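Local coordinates for Asp/Glu-specific dipeptidyl-peptidase (Flavobacterium psychrophilum, PDB 5JXF), which removes dipeptides from the N-terminus of oligopeptides, acting as a serine peptidase of family S46 with strict preference for aspartate or glutamate at P1, at residues A[150-155]-A[196-201]; A[405-410]-A[476-481]; A[524-527]-A[531-534]; A[576-581]-A[654-659]; A[615-618]-A[622-625]. One frame throughout, in Å; residues are numbered along the deposited sequence.

Overall arrangement
Interaction 4 is the contact nearest the catalytic centre. Its segment 654-659 contributes to the pocket of the bound aspartic acid. The Thr658 side chain lies about 4 Å from that of Arg680, which probably recognises the acidic P1 residue, and about 9 Å from that of Ser662, the probable nucleophile. Interactions 1 and 4 come closest, with nearest atoms about 6 Å apart. Interactions 2 and 3 lie in the helical part, about 22 Å between centres. Interaction 5 falls between the two segments of interaction 4 in sequence, yet their centres are about 34 Å apart. Its Phe623 side chain is about 11 Å from the bound arginine. No two of the five contacts touch.

Interaction 1. Residues A[150-155]-A[196-201]. Unlike the reference sequence in segment 150-155: Ile151 (reference Val).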
# COMPACT_ATOMS: atom_id res chain seq x y z
N GLN A 150 44.04 11.16 -27.66
CA GLN A 150 43.90 12.40 -28.40
C GLN A 150 43.32 13.53 -27.54
O GLN A 150 43.63 14.70 -27.76
CB GLN A 150 43.03 12.18 -29.64
CG GLN A 150 43.29 10.86 -30.35
CD GLN A 150 42.56 10.74 -31.68
OE1 GLN A 150 42.37 11.73 -32.39
NE2 GLN A 150 42.12 9.53 -32.01
N ILE A 151 42.50 13.18 -26.56
CA ILE A 151 41.83 14.19 -25.75
C ILE A 151 42.73 14.66 -24.59
O ILE A 151 42.82 15.86 -24.33
CB ILE A 151 40.47 13.65 -25.20
CG1 ILE A 151 39.52 13.33 -26.37
CG2 ILE A 151 39.83 14.63 -24.23
CD1 ILE A 151 39.21 14.48 -27.29
N LEU A 152 43.40 13.73 -23.92
CA LEU A 152 44.29 14.08 -22.81
C LEU A 152 45.68 14.48 -23.28
O LEU A 152 46.61 14.59 -22.47
CB LEU A 152 44.41 12.92 -21.82
CG LEU A 152 43.10 12.50 -21.16
CD1 LEU A 152 43.36 11.39 -20.16
CD2 LEU A 152 42.43 13.71 -20.50
N ASP A 153 45.82 14.70 -24.58
CA ASP A 153 47.09 15.10 -25.14
C ASP A 153 47.52 16.47 -24.60
O ASP A 153 46.99 17.51 -25.00
CB ASP A 153 47.01 15.12 -26.67
CG ASP A 153 48.28 15.63 -27.31
OD1 ASP A 153 49.28 14.88 -27.34
OD2 ASP A 153 48.27 16.78 -27.80
N GLY A 154 48.46 16.44 -23.66
CA GLY A 154 49.06 17.66 -23.14
C GLY A 154 48.43 18.20 -21.87
O GLY A 154 48.73 19.31 -21.45
N VAL A 155 47.57 17.41 -21.24
CA VAL A 155 46.94 17.87 -20.01
C VAL A 155 47.60 17.25 -18.78
O VAL A 155 47.27 17.62 -17.65
CB VAL A 155 45.41 17.58 -20.03
CG1 VAL A 155 44.90 17.45 -21.45
CG2 VAL A 155 45.08 16.31 -19.25
N ASN A 196 38.61 9.91 -16.94
CA ASN A 196 39.71 8.99 -17.20
C ASN A 196 39.67 8.41 -18.61
O ASN A 196 40.62 7.76 -19.05
CB ASN A 196 39.69 7.85 -16.19
CG ASN A 196 40.16 8.29 -14.82
OD1 ASN A 196 41.35 8.45 -14.58
ND2 ASN A 196 39.21 8.46 -13.90
N GLN A 197 38.58 8.63 -19.32
CA GLN A 197 38.43 8.06 -20.66
C GLN A 197 37.53 8.93 -21.53
O GLN A 197 36.56 9.51 -21.05
CB GLN A 197 37.87 6.63 -20.56
CG GLN A 197 37.68 5.95 -21.91
CD GLN A 197 37.22 4.50 -21.80
OE1 GLN A 197 36.87 4.02 -20.72
NE2 GLN A 197 37.25 3.79 -22.93
N TYR A 198 37.87 9.03 -22.81
CA TYR A 198 37.07 9.81 -23.75
C TYR A 198 36.76 8.99 -25.00
O TYR A 198 37.67 8.43 -25.63
CB TYR A 198 37.79 11.11 -24.13
CG TYR A 198 37.90 12.08 -22.98
CD1 TYR A 198 38.95 12.00 -22.07
CD2 TYR A 198 36.95 13.07 -22.79
CE1 TYR A 198 39.06 12.89 -21.01
CE2 TYR A 198 37.05 13.97 -21.74
CZ TYR A 198 38.10 13.88 -20.85
OH TYR A 198 38.20 14.76 -19.80
N ILE A 199 35.47 8.91 -25.33
CA ILE A 199 35.02 8.11 -26.46
C ILE A 199 34.21 8.96 -27.43
O ILE A 199 33.31 9.69 -27.00
CB ILE A 199 34.15 6.93 -26.02
CG1 ILE A 199 34.96 5.95 -25.18
CG2 ILE A 199 33.53 6.24 -27.23
CD1 ILE A 199 34.09 4.90 -24.49
N LEU A 200 34.53 8.84 -28.72
CA LEU A 200 33.79 9.52 -29.77
C LEU A 200 32.80 8.61 -30.47
O LEU A 200 33.13 7.49 -30.86
CB LEU A 200 34.76 10.11 -30.82
CG LEU A 200 34.13 10.79 -32.05
CD1 LEU A 200 35.06 11.89 -32.57
CD2 LEU A 200 33.80 9.82 -33.18
N PHE A 201 31.60 9.15 -30.66
CA PHE A 201 30.52 8.45 -31.32
C PHE A 201 30.24 9.11 -32.66
O PHE A 201 29.89 10.29 -32.73
CB PHE A 201 29.25 8.47 -30.45
CG PHE A 201 29.37 7.65 -29.20
CD1 PHE A 201 30.14 8.09 -28.13
CD2 PHE A 201 28.68 6.45 -29.07
CE1 PHE A 201 30.25 7.34 -26.96
CE2 PHE A 201 28.78 5.69 -27.92
CZ PHE A 201 29.56 6.14 -26.86
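Ile151 lays its CG2 methyl over one face of the Tyr198 ring. The methyl sits close to the ring centre, 3.4 Å from the centroid and 10° off the ring normal. This is a CH-pi contact. The Ile151 first torsion (chi1 -63°) sets CG2 anti to the backbone N, which puts this methyl over the ring while the longer branch passes the ring's root. There Ile151 CG1 lies 3.6 Å from Tyr198 CB. Leu152, the first residue to leave helical geometry after helix 148-151, adds a second methyl. Its CD2 comes obliquely to Tyr198 CE1, at 3.5 Å. Both aliphatic side chains cross the tyrosine at about a right angle. Tyr198 lies near the start of strand 197-214, just past a classic beta bulge in which Asn196 and Gln197 both face Phe192. The backbone N of Tyr198 is hydrogen-bonded to Thr148 OG1. Ile168 of helix 162-178 also touches the Tyr198 side chain. The contact thus packs the end of helix 148-151 against strand 197-214 of the antiparallel sheet. No hydrogen bond or charge pair joins the two segments, so the contact itself rests on dispersion and close fit; the polar link runs through Thr148.

Interaction 2. Residues A[405-410]-A[476-481]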
# COMPACT_ATOMS: atom_id res chain seq x y z
N ARG A 405 22.02 27.07 -3.57
CA ARG A 405 21.96 26.91 -5.01
C ARG A 405 20.70 26.14 -5.41
O ARG A 405 19.99 26.53 -6.34
CB ARG A 405 23.20 26.18 -5.51
CG ARG A 405 23.32 26.14 -7.00
CD ARG A 405 24.57 25.39 -7.39
NE ARG A 405 24.61 25.10 -8.82
CZ ARG A 405 24.14 23.99 -9.37
NH1 ARG A 405 23.58 23.06 -8.61
NH2 ARG A 405 24.23 23.82 -10.69
N ASP A 406 20.43 25.04 -4.71
CA ASP A 406 19.26 24.22 -5.00
C ASP A 406 17.98 25.04 -4.91
O ASP A 406 17.11 24.95 -5.77
CB ASP A 406 19.18 23.03 -4.05
CG ASP A 406 20.13 21.92 -4.44
OD1 ASP A 406 20.57 21.88 -5.61
OD2 ASP A 406 20.44 21.08 -3.56
N TYR A 407 17.90 25.85 -3.86
CA TYR A 407 16.77 26.74 -3.68
C TYR A 407 16.67 27.74 -4.84
O TYR A 407 15.58 28.06 -5.29
CB TYR A 407 16.85 27.47 -2.33
CG TYR A 407 16.34 26.66 -1.16
CD1 TYR A 407 14.97 26.54 -0.92
CD2 TYR A 407 17.21 26.03 -0.28
CE1 TYR A 407 14.48 25.79 0.13
CE2 TYR A 407 16.73 25.28 0.79
CZ TYR A 407 15.36 25.17 0.99
OH TYR A 407 14.87 24.43 2.04
N PHE A 408 17.81 28.22 -5.34
CA PHE A 408 17.76 29.17 -6.46
C PHE A 408 17.32 28.51 -7.77
O PHE A 408 16.40 28.99 -8.43
CB PHE A 408 19.11 29.87 -6.66
CG PHE A 408 19.11 30.83 -7.81
CD1 PHE A 408 18.61 32.11 -7.65
CD2 PHE A 408 19.58 30.44 -9.06
CE1 PHE A 408 18.61 33.00 -8.72
CE2 PHE A 408 19.57 31.32 -10.13
CZ PHE A 408 19.08 32.60 -9.96
N ASN A 409 17.99 27.44 -8.17
CA ASN A 409 17.57 26.68 -9.35
C ASN A 409 16.11 26.22 -9.31
O ASN A 409 15.40 26.28 -10.32
CB ASN A 409 18.45 25.44 -9.56
CG ASN A 409 19.89 25.78 -9.78
OD1 ASN A 409 20.23 26.83 -10.32
ND2 ASN A 409 20.77 24.86 -9.38
N GLU A 410 15.66 25.74 -8.15
CA GLU A 410 14.33 25.13 -8.09
C GLU A 410 13.25 26.20 -8.11
O GLU A 410 12.19 26.00 -8.70
CB GLU A 410 14.17 24.25 -6.84
CG GLU A 410 14.83 22.87 -6.98
CD GLU A 410 14.10 21.92 -7.93
OE1 GLU A 410 12.85 21.92 -7.95
OE2 GLU A 410 14.78 21.17 -8.66
N THR A 476 12.00 31.45 4.14
CA THR A 476 11.88 30.89 5.47
C THR A 476 12.80 29.68 5.72
O THR A 476 13.27 29.50 6.84
CB THR A 476 10.40 30.48 5.77
OG1 THR A 476 10.02 29.35 4.97
CG2 THR A 476 9.46 31.65 5.48
N LYS A 477 13.07 28.88 4.70
CA LYS A 477 13.82 27.63 4.93
C LYS A 477 15.21 27.56 4.30
O LYS A 477 15.99 26.65 4.61
CB LYS A 477 13.00 26.43 4.46
CG LYS A 477 11.57 26.42 4.98
CD LYS A 477 11.10 25.00 5.31
CE LYS A 477 10.90 24.82 6.82
NZ LYS A 477 10.81 23.40 7.26
N ALA A 478 15.54 28.50 3.42
CA ALA A 478 16.89 28.57 2.87
C ALA A 478 17.89 29.09 3.92
O ALA A 478 17.49 29.79 4.85
CB ALA A 478 16.92 29.45 1.64
N PRO A 479 19.18 28.75 3.76
CA PRO A 479 20.23 29.26 4.66
C PRO A 479 20.27 30.78 4.67
O PRO A 479 20.46 31.41 3.62
CB PRO A 479 21.52 28.67 4.07
CG PRO A 479 21.18 28.36 2.65
CD PRO A 479 19.76 27.92 2.69
N LYS A 480 20.10 31.36 5.85
CA LYS A 480 19.84 32.79 5.97
C LYS A 480 21.07 33.66 5.63
O LYS A 480 20.91 34.82 5.25
CB LYS A 480 19.33 33.10 7.38
CG LYS A 480 18.24 34.16 7.42
N GLU A 481 22.27 33.11 5.75
CA GLU A 481 23.49 33.90 5.54
C GLU A 481 23.77 34.24 4.07
O GLU A 481 24.73 34.94 3.77
CB GLU A 481 24.71 33.18 6.14
CG GLU A 481 24.97 31.78 5.60
CD GLU A 481 24.12 30.70 6.28
OE1 GLU A 481 23.17 31.05 7.02
OE2 GLU A 481 24.40 29.51 6.05
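Tyr407 meets Ala478 where helix 386-415 packs on the chain after helix 460-477, in the mostly helical part of the peptidase. Nearly all of the chain between the two segments is helix. The close part is at the ring. Ala478 CB lies over one face of Tyr407 as a CH-pi contact, offset toward the rim, 4.1 Å from the ring centroid and 17° off the normal. Its shortest side-chain approach is 3.9 Å, from Ala478 CB to Tyr407 CD2. The Ala478 CA lies over the same ring, near CE2. With CG anti to the carbonyl carbon (chi1 -82°), the tyrosine reaches out from its helix toward the linker. Ala308 and Ile312 of helix 295-325 and Tyr474 also pack on Tyr407, which is buried.

The rest is looser. Pro479 CD only approaches Tyr407 CD2, at 4.3 Å, from an oblique direction. Lys477 is exposed. Its chain bends at chi2 and chi3 and carries the ammonium off toward Glu311, a long, weak ion pair. The carbonyl of Lys477 is near the phenol but forms no hydrogen bond with it, since Tyr407 OH and Lys477 O are 3.6 Å apart. On this outer side the nearest side-chain atom to Tyr407 OH is Lys477 CB, at 3.7 Å.

Interaction 3. Residues A[524-527]-A[531-534]; sequences KKIS and GYAF
Ile526 and Tyr532 carry the apolar part of this contact. The Ile526 CG2 methyl stands over one face of the Tyr532 ring, above its centre. It is 3.5 Å from the centroid and 15° off the normal, which makes a CH-pi contact. Tyr532 CG and CD2 are both 3.4 Å from Ile526 CG2. The Tyr532 CG is anti to the backbone N (chi1 176°), and this swings the ring back over the preceding helix. Leu425 of helix 417-435 touches both residues, so the pair is also covered from a third helix.

Backbone atoms make the second kind of contact. The Ile526 carbonyl O lies 3.2 Å from Tyr532 CD2, a close approach without a hydrogen bond. Ser527 follows less tightly, with Ser527 CA 4.2 Å from Tyr532 CD2.

The polar bonds do not cross between the two segments. Ser527 OG donates to Lys524 O at 2.7 Å, so the hydroxyl is tied to its own helix. Asp529, in the turn, accepts from Gly531 N through OD1, and weakly from Tyr532 N.

Replacing Tyr532 by an alanine would probably leave the Ile526 methyl without the ring face it rests on and open a gap beside Leu425.

The arrangement is that of two consecutive helices, 519-528 and 530-545, joined by a very short turn, with an aromatic ring of the second packed back on the last turns of the first.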
# COMPACT_ATOMS: atom_id res chain seq x y z
N LYS A 524 17.14 48.52 -20.91
CA LYS A 524 16.66 49.39 -19.84
C LYS A 524 15.14 49.29 -19.68
O LYS A 524 14.63 49.51 -18.59
CB LYS A 524 17.10 50.83 -20.08
CG LYS A 524 18.58 50.96 -20.44
CD LYS A 524 19.46 50.36 -19.34
CE LYS A 524 20.91 50.22 -19.79
NZ LYS A 524 21.62 49.12 -19.07
N LYS A 525 14.44 48.96 -20.77
CA LYS A 525 13.03 48.62 -20.66
C LYS A 525 12.89 47.44 -19.70
O LYS A 525 12.06 47.45 -18.78
CB LYS A 525 12.43 48.27 -22.02
CG LYS A 525 12.00 49.46 -22.88
CD LYS A 525 11.03 49.03 -23.99
CE LYS A 525 11.74 48.50 -25.22
NZ LYS A 525 10.80 48.26 -26.37
N ILE A 526 13.71 46.42 -19.91
CA ILE A 526 13.73 45.22 -19.08
C ILE A 526 14.11 45.55 -17.64
O ILE A 526 13.55 44.99 -16.69
CB ILE A 526 14.71 44.15 -19.67
CG1 ILE A 526 14.21 43.65 -21.03
CG2 ILE A 526 14.86 42.96 -18.75
CD1 ILE A 526 15.20 42.75 -21.74
N SER A 527 15.03 46.49 -17.45
CA SER A 527 15.51 46.81 -16.11
C SER A 527 14.43 47.51 -15.28
O SER A 527 14.51 47.53 -14.05
CB SER A 527 16.77 47.68 -16.18
OG SER A 527 16.46 48.96 -16.68
N GLY A 531 8.82 42.75 -12.62
CA GLY A 531 9.12 41.33 -12.59
C GLY A 531 10.61 41.06 -12.70
O GLY A 531 11.21 40.45 -11.81
N TYR A 532 11.21 41.51 -13.79
CA TYR A 532 12.64 41.28 -14.00
C TYR A 532 13.46 41.95 -12.90
O TYR A 532 14.53 41.45 -12.53
CB TYR A 532 13.07 41.78 -15.37
CG TYR A 532 14.56 41.65 -15.60
CD1 TYR A 532 15.11 40.44 -16.03
CD2 TYR A 532 15.42 42.72 -15.37
CE1 TYR A 532 16.48 40.32 -16.23
CE2 TYR A 532 16.78 42.60 -15.57
CZ TYR A 532 17.30 41.39 -16.00
OH TYR A 532 18.66 41.27 -16.20
N ALA A 533 12.98 43.07 -12.39
CA ALA A 533 13.65 43.73 -11.27
C ALA A 533 13.77 42.77 -10.09
O ALA A 533 14.83 42.65 -9.49
CB ALA A 533 12.90 44.99 -10.86
N PHE A 534 12.68 42.07 -9.78
CA PHE A 534 12.69 41.15 -8.66
C PHE A 534 13.65 40.00 -8.90
O PHE A 534 14.46 39.67 -8.03
CB PHE A 534 11.28 40.62 -8.37
CG PHE A 534 11.23 39.59 -7.29
CD1 PHE A 534 11.77 39.86 -6.04
CD2 PHE A 534 10.65 38.36 -7.50
CE1 PHE A 534 11.73 38.92 -5.04
CE2 PHE A 534 10.61 37.41 -6.50
CZ PHE A 534 11.15 37.69 -5.27

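Interaction 4. Residues A[576-581]-A[654-659]. With ASP (aspartic acid), chain F.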
# COMPACT_ATOMS: atom_id res chain seq x y z
N ARG A 576 34.11 -6.14 -11.71
CA ARG A 576 32.97 -5.75 -12.53
C ARG A 576 32.71 -4.24 -12.50
O ARG A 576 31.57 -3.81 -12.35
CB ARG A 576 31.70 -6.50 -12.10
CG ARG A 576 31.86 -8.00 -11.99
CD ARG A 576 30.52 -8.67 -11.75
NE ARG A 576 29.65 -8.58 -12.91
CZ ARG A 576 28.56 -7.83 -12.99
NH1 ARG A 576 28.18 -7.08 -11.95
NH2 ARG A 576 27.83 -7.83 -14.10
N ILE A 577 33.76 -3.44 -12.65
CA ILE A 577 33.57 -1.99 -12.63
C ILE A 577 33.12 -1.50 -14.00
O ILE A 577 33.75 -1.77 -15.02
CB ILE A 577 34.85 -1.26 -12.18
CG1 ILE A 577 34.90 -1.24 -10.65
CG2 ILE A 577 34.85 0.17 -12.69
CD1 ILE A 577 36.17 -0.69 -10.08
N PHE A 578 31.99 -0.80 -14.01
CA PHE A 578 31.42 -0.25 -15.22
C PHE A 578 31.42 1.27 -15.11
O PHE A 578 31.33 1.80 -14.02
CB PHE A 578 29.99 -0.77 -15.44
CG PHE A 578 29.05 -0.48 -14.30
CD1 PHE A 578 29.00 -1.32 -13.19
CD2 PHE A 578 28.18 0.60 -14.35
CE1 PHE A 578 28.11 -1.07 -12.15
CE2 PHE A 578 27.28 0.86 -13.31
CZ PHE A 578 27.25 0.02 -12.21
N PRO A 579 31.54 1.96 -16.25
CA PRO A 579 31.51 3.43 -16.24
C PRO A 579 30.14 3.96 -15.86
O PRO A 579 29.14 3.34 -16.21
CB PRO A 579 31.85 3.78 -17.69
CG PRO A 579 31.43 2.61 -18.47
CD PRO A 579 31.73 1.43 -17.60
N ASP A 580 30.11 5.09 -15.17
CA ASP A 580 28.85 5.73 -14.77
C ASP A 580 28.09 6.03 -16.05
O ASP A 580 28.69 6.22 -17.09
CB ASP A 580 29.12 7.01 -13.97
CG ASP A 580 29.36 6.76 -12.46
OD1 ASP A 580 28.63 5.95 -11.83
OD2 ASP A 580 30.27 7.39 -11.88
N ALA A 581 26.76 6.06 -15.99
CA ALA A 581 26.00 6.43 -17.18
C ALA A 581 26.32 7.88 -17.54
O ALA A 581 26.58 8.70 -16.66
CB ALA A 581 24.49 6.25 -16.94
N THR A 654 16.02 -8.09 -13.42
CA THR A 654 17.19 -7.63 -12.73
C THR A 654 18.12 -6.77 -13.62
O THR A 654 19.31 -6.71 -13.38
CB THR A 654 17.99 -8.82 -12.19
OG1 THR A 654 18.36 -9.68 -13.28
CG2 THR A 654 17.14 -9.61 -11.20
N ASN A 655 17.56 -6.10 -14.61
CA ASN A 655 18.37 -5.20 -15.44
C ASN A 655 18.61 -3.87 -14.73
O ASN A 655 17.72 -3.32 -14.10
CB ASN A 655 17.70 -4.95 -16.79
CG ASN A 655 17.30 -6.22 -17.50
OD1 ASN A 655 18.14 -6.91 -18.07
ND2 ASN A 655 16.01 -6.52 -17.49
N HIS A 656 19.82 -3.34 -14.86
CA HIS A 656 20.16 -2.09 -14.22
C HIS A 656 19.91 -0.93 -15.17
O HIS A 656 20.61 -0.79 -16.17
CB HIS A 656 21.63 -2.12 -13.77
CG HIS A 656 22.03 -0.96 -12.91
ND1 HIS A 656 23.34 -0.72 -12.55
CD2 HIS A 656 21.31 0.04 -12.35
CE1 HIS A 656 23.41 0.37 -11.80
NE2 HIS A 656 22.18 0.85 -11.68
N THR A 657 18.93 -0.10 -14.84
CA THR A 657 18.55 1.05 -15.65
C THR A 657 18.52 2.35 -14.87
O THR A 657 18.66 2.35 -13.65
CB THR A 657 17.15 0.86 -16.27
OG1 THR A 657 16.21 0.55 -15.23
CG2 THR A 657 17.15 -0.28 -17.29
N THR A 658 18.33 3.47 -15.57
CA THR A 658 18.14 4.76 -14.91
C THR A 658 17.40 5.65 -15.91
O THR A 658 17.06 5.19 -17.00
CB THR A 658 19.50 5.36 -14.43
OG1 THR A 658 19.30 6.54 -13.62
CG2 THR A 658 20.40 5.70 -15.60
N GLY A 659 17.12 6.91 -15.56
CA GLY A 659 16.46 7.81 -16.48
C GLY A 659 17.28 7.92 -17.79
O GLY A 659 18.51 8.02 -17.73
N ASP F . 11.34 6.60 -16.06
CA ASP F . 12.78 6.79 -16.28
C ASP F . 13.13 7.47 -17.59
O ASP F . 14.06 7.05 -18.29
CB ASP F . 13.51 5.43 -16.20
CG ASP F . 13.89 5.05 -14.77
OD1 ASP F . 13.97 5.95 -13.92
OD2 ASP F . 14.11 3.85 -14.51
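The pocket of the bound aspartic acid has one of its wall loops, 654-659, backed by loop 576-581, whose touching residues Phe578 and Ala581 are buried. Phe578 and His656 meet first. Phe578 CZ lies at the edge of the imidazole, in its plane, and is 3.9 Å from His656 CE1. The two ring planes stand at 88°, with the phenyl approached obliquely. Phe578 CG sits between the backbone N and the carbonyl carbon (chi1 58°), which turns the phenyl toward the histidine. The polar end of His656 has its strongest partner at Gly39. Ala581 CB and Thr658 CG2 are in loose apolar contact at 4.3 Å.

Loop 654-659 follows strand 648-653 and precedes Ser662, probably the nucleophile of a Ser-His-Asp catalytic triad with His101 and Asp237, in a chymotrypsin-like fold as in other S46 peptidases. Thr658 OG1 is hydrogen-bonded to Asp688, while its side chain touches Arg680, the probable P1 specificity residue. Toward the ligand, Gly659 CA is 3.1 Å from the bound aspartic acid O, and Thr658 O is 3.6 Å from the ligand CB. Thr657 OG1 stays 4.0 Å from the ligand OD2. Hydrogen bonds to the ligand come from Gly660 N, Ser662 N and Arg680 NH2.

Interaction 5. Residues A[615-618]-A[622-625]; sequences KYIP and EFDV
The loop between helices 609-615 and 627-635 folds back on itself here, with Tyr616 and Ile617 meeting Phe623, Asp624 and Val625. One nearly straight hydrogen bond ties the two arms: Ile617 N donates to Phe623 O at 3.0 Å, 172° at the hydrogen. Phe623 O also takes a CA-H...O contact from Tyr616 CA, and Asp624 CA gives one to Ile617 O at 3.4 Å. Tyr616 CG is anti to the backbone N (chi1 173°), which lays the ring alongside Asp624. Ring and carboxylate are nearly coplanar, 17° apart, and Asp624 OD1 meets the ring edge 3.5 Å from Tyr616 CE1. OD1 also accepts a weak bond from Val625 N. Pro618 CD lies over the centre of one Tyr616 ring face. Val625 CG2 comes obliquely to Tyr616 CD1, also at 3.5 Å. A glycine in place of Tyr616 would probably leave the Val625 methyl without its ring contact and the Asp624 carboxylate without the ring edge beside it. Lys615 O is 3.3 Å from Phe623 CB, and the extended lysine crosses the phenyl obliquely to reach Asp227 and His234. With one backbone bond between the two segments, this is a turned-back surface loop connecting two helices.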
# COMPACT_ATOMS: atom_id res chain seq x y z
N LYS A 615 -7.66 -2.11 -9.77
CA LYS A 615 -7.33 -0.72 -9.44
C LYS A 615 -8.33 0.29 -10.02
O LYS A 615 -8.27 1.48 -9.71
CB LYS A 615 -5.91 -0.39 -9.94
CG LYS A 615 -4.78 -1.17 -9.27
CD LYS A 615 -3.42 -0.72 -9.81
CE LYS A 615 -2.26 -1.49 -9.18
NZ LYS A 615 -0.96 -1.14 -9.80
N TYR A 616 -9.24 -0.19 -10.86
CA TYR A 616 -10.19 0.67 -11.57
C TYR A 616 -11.05 1.48 -10.60
O TYR A 616 -11.61 0.94 -9.66
CB TYR A 616 -11.07 -0.19 -12.49
CG TYR A 616 -12.22 0.53 -13.17
CD1 TYR A 616 -12.06 1.79 -13.72
CD2 TYR A 616 -13.47 -0.08 -13.27
CE1 TYR A 616 -13.11 2.44 -14.36
CE2 TYR A 616 -14.54 0.56 -13.90
CZ TYR A 616 -14.36 1.82 -14.44
OH TYR A 616 -15.40 2.46 -15.06
N ILE A 617 -11.11 2.79 -10.83
CA ILE A 617 -12.03 3.65 -10.10
C ILE A 617 -12.74 4.51 -11.13
O ILE A 617 -12.10 5.33 -11.79
CB ILE A 617 -11.33 4.54 -9.07
CG1 ILE A 617 -10.55 3.70 -8.07
CG2 ILE A 617 -12.36 5.42 -8.35
CD1 ILE A 617 -9.68 4.53 -7.12
N PRO A 618 -14.05 4.31 -11.29
CA PRO A 618 -14.83 5.01 -12.31
C PRO A 618 -14.65 6.53 -12.25
O PRO A 618 -14.79 7.12 -11.18
CB PRO A 618 -16.27 4.60 -11.99
CG PRO A 618 -16.12 3.23 -11.46
CD PRO A 618 -14.84 3.25 -10.64
N GLU A 622 -6.76 9.49 -11.91
CA GLU A 622 -5.65 8.59 -12.21
C GLU A 622 -6.07 7.19 -12.65
O GLU A 622 -5.53 6.64 -13.61
CB GLU A 622 -4.74 8.48 -10.98
CG GLU A 622 -4.29 9.82 -10.39
CD GLU A 622 -3.49 9.66 -9.10
OE1 GLU A 622 -3.56 8.58 -8.48
OE2 GLU A 622 -2.78 10.62 -8.71
N PHE A 623 -7.04 6.58 -11.96
CA PHE A 623 -7.32 5.17 -12.21
C PHE A 623 -8.62 4.89 -12.97
O PHE A 623 -9.12 3.77 -12.92
CB PHE A 623 -7.37 4.39 -10.89
CG PHE A 623 -6.07 4.38 -10.14
CD1 PHE A 623 -5.08 3.44 -10.42
CD2 PHE A 623 -5.84 5.30 -9.13
CE1 PHE A 623 -3.88 3.42 -9.71
CE2 PHE A 623 -4.64 5.29 -8.41
CZ PHE A 623 -3.65 4.34 -8.72
N ASP A 624 -9.16 5.88 -13.67
CA ASP A 624 -10.26 5.60 -14.59
C ASP A 624 -9.74 4.73 -15.75
O ASP A 624 -8.55 4.77 -16.06
CB ASP A 624 -10.88 6.90 -15.11
CG ASP A 624 -12.18 6.69 -15.87
OD1 ASP A 624 -12.73 5.56 -15.85
OD2 ASP A 624 -12.67 7.67 -16.46
N VAL A 625 -10.61 3.92 -16.34
CA VAL A 625 -10.25 3.07 -17.48
C VAL A 625 -11.13 3.44 -18.66
O VAL A 625 -12.30 3.74 -18.48
CB VAL A 625 -10.42 1.56 -17.15
CG1 VAL A 625 -10.11 0.70 -18.37
CG2 VAL A 625 -9.53 1.15 -15.99